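Long-range contact in transcriptional regulator, LacI family (Burkholderia phymatum, PDB 2RGY), which probably regulates transcription in response to a small effector, such as a sugar, bound by its periplasmic binding protein-like domain: residues A[117-122]-A[148-153]. Numbering follows the deposited sequence.
Sequences ELAAAT and DGFFDE
Glu153, Glu117 and Phe150 carry most of this contact, in which helices 112-125 and 141-155 pack side by side in the C-terminal subdomain of a periplasmic-binding-protein-like fold, on either side of strand 131-135 in sequence. The segment axes approach to 7.3 Å and cross at -40°. Small residues at the closest points permit this closeness: Gly149 has no side chain to hold the helices apart, and its carbonyl O receives a CA-H···O contact from Glu117 CA at 3.5 Å. Ala120 then fits its single methyl between Phe150 and Glu153. Phe150 CG lies anti to the backbone N (chi1 -179°), and the ring sets CD1 3.4 Å from Ala120 CB, while Ala119 CB sits at the ring edge; beyond the pair, the ring stacks on Phe194. Glutamate suits the more open side, where its methylenes can pack against the neighbouring helix while its carboxylate reaches an arginine: Glu153 CG lies 3.7 Å from Ala120 CB. The Glu117 and Glu153 side chains cross at about a right angle. Their like charges are probably eased by salt bridges from Arg114 to Glu117 and from Arg156 to Glu153, and no hydrogen bond joins the segments. Glu153 OE1 rests 3.5 Å from the Glu117 methylene carbon CG.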
ATOM      1  N   GLU A 117      -2.074   0.688 -25.686  1.00 18.43           N
ATOM      2  CA  GLU A 117      -1.995   1.545 -26.860  1.00 20.45           C
ATOM      3  C   GLU A 117      -1.566   2.958 -26.461  1.00 20.65           C
ATOM      4  O   GLU A 117      -0.656   3.525 -27.062  1.00 19.48           O
ATOM      5  CB  GLU A 117      -3.358   1.565 -27.551  1.00 24.61           C
ATOM      6  CG  GLU A 117      -3.475   2.469 -28.747  1.00 29.33           C
ATOM      7  CD  GLU A 117      -4.859   2.394 -29.361  1.00 33.98           C
ATOM      8  OE1 GLU A 117      -5.595   3.413 -29.315  1.00 36.05           O
ATOM      9  OE2 GLU A 117      -5.211   1.305 -29.875  1.00 33.53           O
ATOM     10  N   LEU A 118      -2.209   3.506 -25.431  1.00 19.39           N
ATOM     11  CA  LEU A 118      -1.902   4.852 -24.944  1.00 20.07           C
ATOM     12  C   LEU A 118      -0.467   4.965 -24.410  1.00 19.76           C
ATOM     13  O   LEU A 118       0.175   5.999 -24.562  1.00 21.93           O
ATOM     14  CB  LEU A 118      -2.893   5.259 -23.845  1.00 20.18           C
ATOM     15  CG  LEU A 118      -4.345   5.514 -24.264  1.00 21.59           C
ATOM     16  CD1 LEU A 118      -5.195   5.821 -23.046  1.00 21.97           C
ATOM     17  CD2 LEU A 118      -4.405   6.674 -25.231  1.00 24.51           C
ATOM     18  N   ALA A 119       0.025   3.905 -23.784  1.00 18.98           N
ATOM     19  CA  ALA A 119       1.375   3.904 -23.251  1.00 19.15           C
ATOM     20  C   ALA A 119       2.361   4.033 -24.404  1.00 18.62           C
ATOM     21  O   ALA A 119       3.296   4.831 -24.351  1.00 17.98           O
ATOM     22  CB  ALA A 119       1.636   2.619 -22.485  1.00 18.44           C
ATOM     23  N   ALA A 120       2.146   3.241 -25.446  1.00 18.46           N
ATOM     24  CA  ALA A 120       3.019   3.284 -26.603  1.00 19.26           C
ATOM     25  C   ALA A 120       2.943   4.644 -27.290  1.00 19.03           C
ATOM     26  O   ALA A 120       3.970   5.224 -27.628  1.00 19.15           O
ATOM     27  CB  ALA A 120       2.648   2.177 -27.586  1.00 16.62           C
ATOM     28  N   ALA A 121       1.732   5.154 -27.490  1.00 19.22           N
ATOM     29  CA  ALA A 121       1.543   6.437 -28.159  1.00 18.52           C
ATOM     30  C   ALA A 121       2.198   7.582 -27.411  1.00 19.29           C
ATOM     31  O   ALA A 121       2.716   8.514 -28.026  1.00 19.28           O
ATOM     32  CB  ALA A 121       0.062   6.722 -28.343  1.00 19.11           C
ATOM     33  N   THR A 122       2.163   7.525 -26.083  1.00 18.26           N
ATOM     34  CA  THR A 122       2.781   8.571 -25.285  1.00 19.80           C
ATOM     35  C   THR A 122       4.271   8.593 -25.619  1.00 18.57           C
ATOM     36  O   THR A 122       4.825   9.634 -25.967  1.00 20.72           O
ATOM     37  CB  THR A 122       2.615   8.319 -23.765  1.00 20.53           C
ATOM     38  OG1 THR A 122       1.229   8.166 -23.442  1.00 19.83           O
ATOM     39  CG2 THR A 122       3.174   9.491 -22.976  1.00 22.84           C
ATOM     40  N   ASP A 148      -0.505  -6.462 -25.965  1.00 22.97           N
ATOM     41  CA  ASP A 148      -1.047  -6.532 -27.313  1.00 23.42           C
ATOM     42  C   ASP A 148      -1.325  -5.125 -27.838  1.00 23.53           C
ATOM     43  O   ASP A 148      -0.906  -4.781 -28.940  1.00 24.13           O
ATOM     44  CB  ASP A 148      -2.325  -7.365 -27.322  1.00 26.30           C
ATOM     45  CG  ASP A 148      -2.048  -8.856 -27.340  1.00 32.04           C
ATOM     46  OD1 ASP A 148      -0.884  -9.272 -27.098  1.00 35.24           O
ATOM     47  OD2 ASP A 148      -3.003  -9.619 -27.593  1.00 35.41           O
ATOM     48  N   GLY A 149      -2.027  -4.323 -27.042  1.00 21.86           N
ATOM     49  CA  GLY A 149      -2.336  -2.957 -27.437  1.00 20.95           C
ATOM     50  C   GLY A 149      -1.074  -2.138 -27.618  1.00 21.22           C
ATOM     51  O   GLY A 149      -0.973  -1.314 -28.531  1.00 20.23           O
ATOM     52  N   PHE A 150      -0.106  -2.355 -26.740  1.00 18.95           N
ATOM     53  CA  PHE A 150       1.159  -1.638 -26.825  1.00 18.69           C
ATOM     54  C   PHE A 150       1.821  -1.931 -28.173  1.00 20.39           C
ATOM     55  O   PHE A 150       2.209  -1.018 -28.900  1.00 19.35           O
ATOM     56  CB  PHE A 150       2.086  -2.098 -25.701  1.00 17.03           C
ATOM     57  CG  PHE A 150       3.413  -1.403 -25.687  1.00 16.83           C
ATOM     58  CD1 PHE A 150       3.535  -0.110 -25.178  1.00 15.58           C
ATOM     59  CD2 PHE A 150       4.555  -2.052 -26.154  1.00 14.95           C
ATOM     60  CE1 PHE A 150       4.784   0.526 -25.126  1.00 15.27           C
ATOM     61  CE2 PHE A 150       5.803  -1.429 -26.108  1.00 14.46           C
ATOM     62  CZ  PHE A 150       5.918  -0.136 -25.590  1.00 13.61           C
ATOM     63  N   PHE A 151       1.937  -3.213 -28.504  1.00 19.10           N
ATOM     64  CA  PHE A 151       2.575  -3.608 -29.745  1.00 20.37           C
ATOM     65  C   PHE A 151       1.783  -3.345 -31.013  1.00 20.99           C
ATOM     66  O   PHE A 151       2.373  -3.278 -32.088  1.00 21.97           O
ATOM     67  CB  PHE A 151       3.010  -5.063 -29.657  1.00 20.13           C
ATOM     68  CG  PHE A 151       4.167  -5.272 -28.723  1.00 20.14           C
ATOM     69  CD1 PHE A 151       5.415  -4.725 -29.024  1.00 20.68           C
ATOM     70  CD2 PHE A 151       4.010  -5.977 -27.530  1.00 19.37           C
ATOM     71  CE1 PHE A 151       6.504  -4.872 -28.148  1.00 21.34           C
ATOM     72  CE2 PHE A 151       5.083  -6.139 -26.637  1.00 20.30           C
ATOM     73  CZ  PHE A 151       6.335  -5.584 -26.947  1.00 21.37           C
ATOM     74  N   ASP A 152       0.462  -3.198 -30.901  1.00 22.84           N
ATOM     75  CA  ASP A 152      -0.342  -2.890 -32.080  1.00 23.38           C
ATOM     76  C   ASP A 152       0.064  -1.479 -32.490  1.00 22.54           C
ATOM     77  O   ASP A 152       0.340  -1.219 -33.654  1.00 22.01           O
ATOM     78  CB  ASP A 152      -1.846  -2.886 -31.775  1.00 25.88           C
ATOM     79  CG  ASP A 152      -2.424  -4.278 -31.600  1.00 28.09           C
ATOM     80  OD1 ASP A 152      -1.815  -5.256 -32.082  1.00 28.25           O
ATOM     81  OD2 ASP A 152      -3.511  -4.391 -30.988  1.00 31.25           O
ATOM     82  N   GLU A 153       0.104  -0.577 -31.515  1.00 21.56           N
ATOM     83  CA  GLU A 153       0.474   0.816 -31.758  1.00 20.96           C
ATOM     84  C   GLU A 153       1.892   0.911 -32.329  1.00 21.15           C
ATOM     85  O   GLU A 153       2.154   1.719 -33.226  1.00 20.22           O
ATOM     86  CB  GLU A 153       0.376   1.608 -30.458  1.00 21.75           C
ATOM     87  CG  GLU A 153       0.671   3.096 -30.579  1.00 25.01           C
ATOM     88  CD  GLU A 153      -0.358   3.843 -31.412  1.00 27.38           C
ATOM     89  OE1 GLU A 153      -1.520   3.379 -31.508  1.00 28.29           O
ATOM     90  OE2 GLU A 153      -0.010   4.914 -31.959  1.00 29.45           O
TER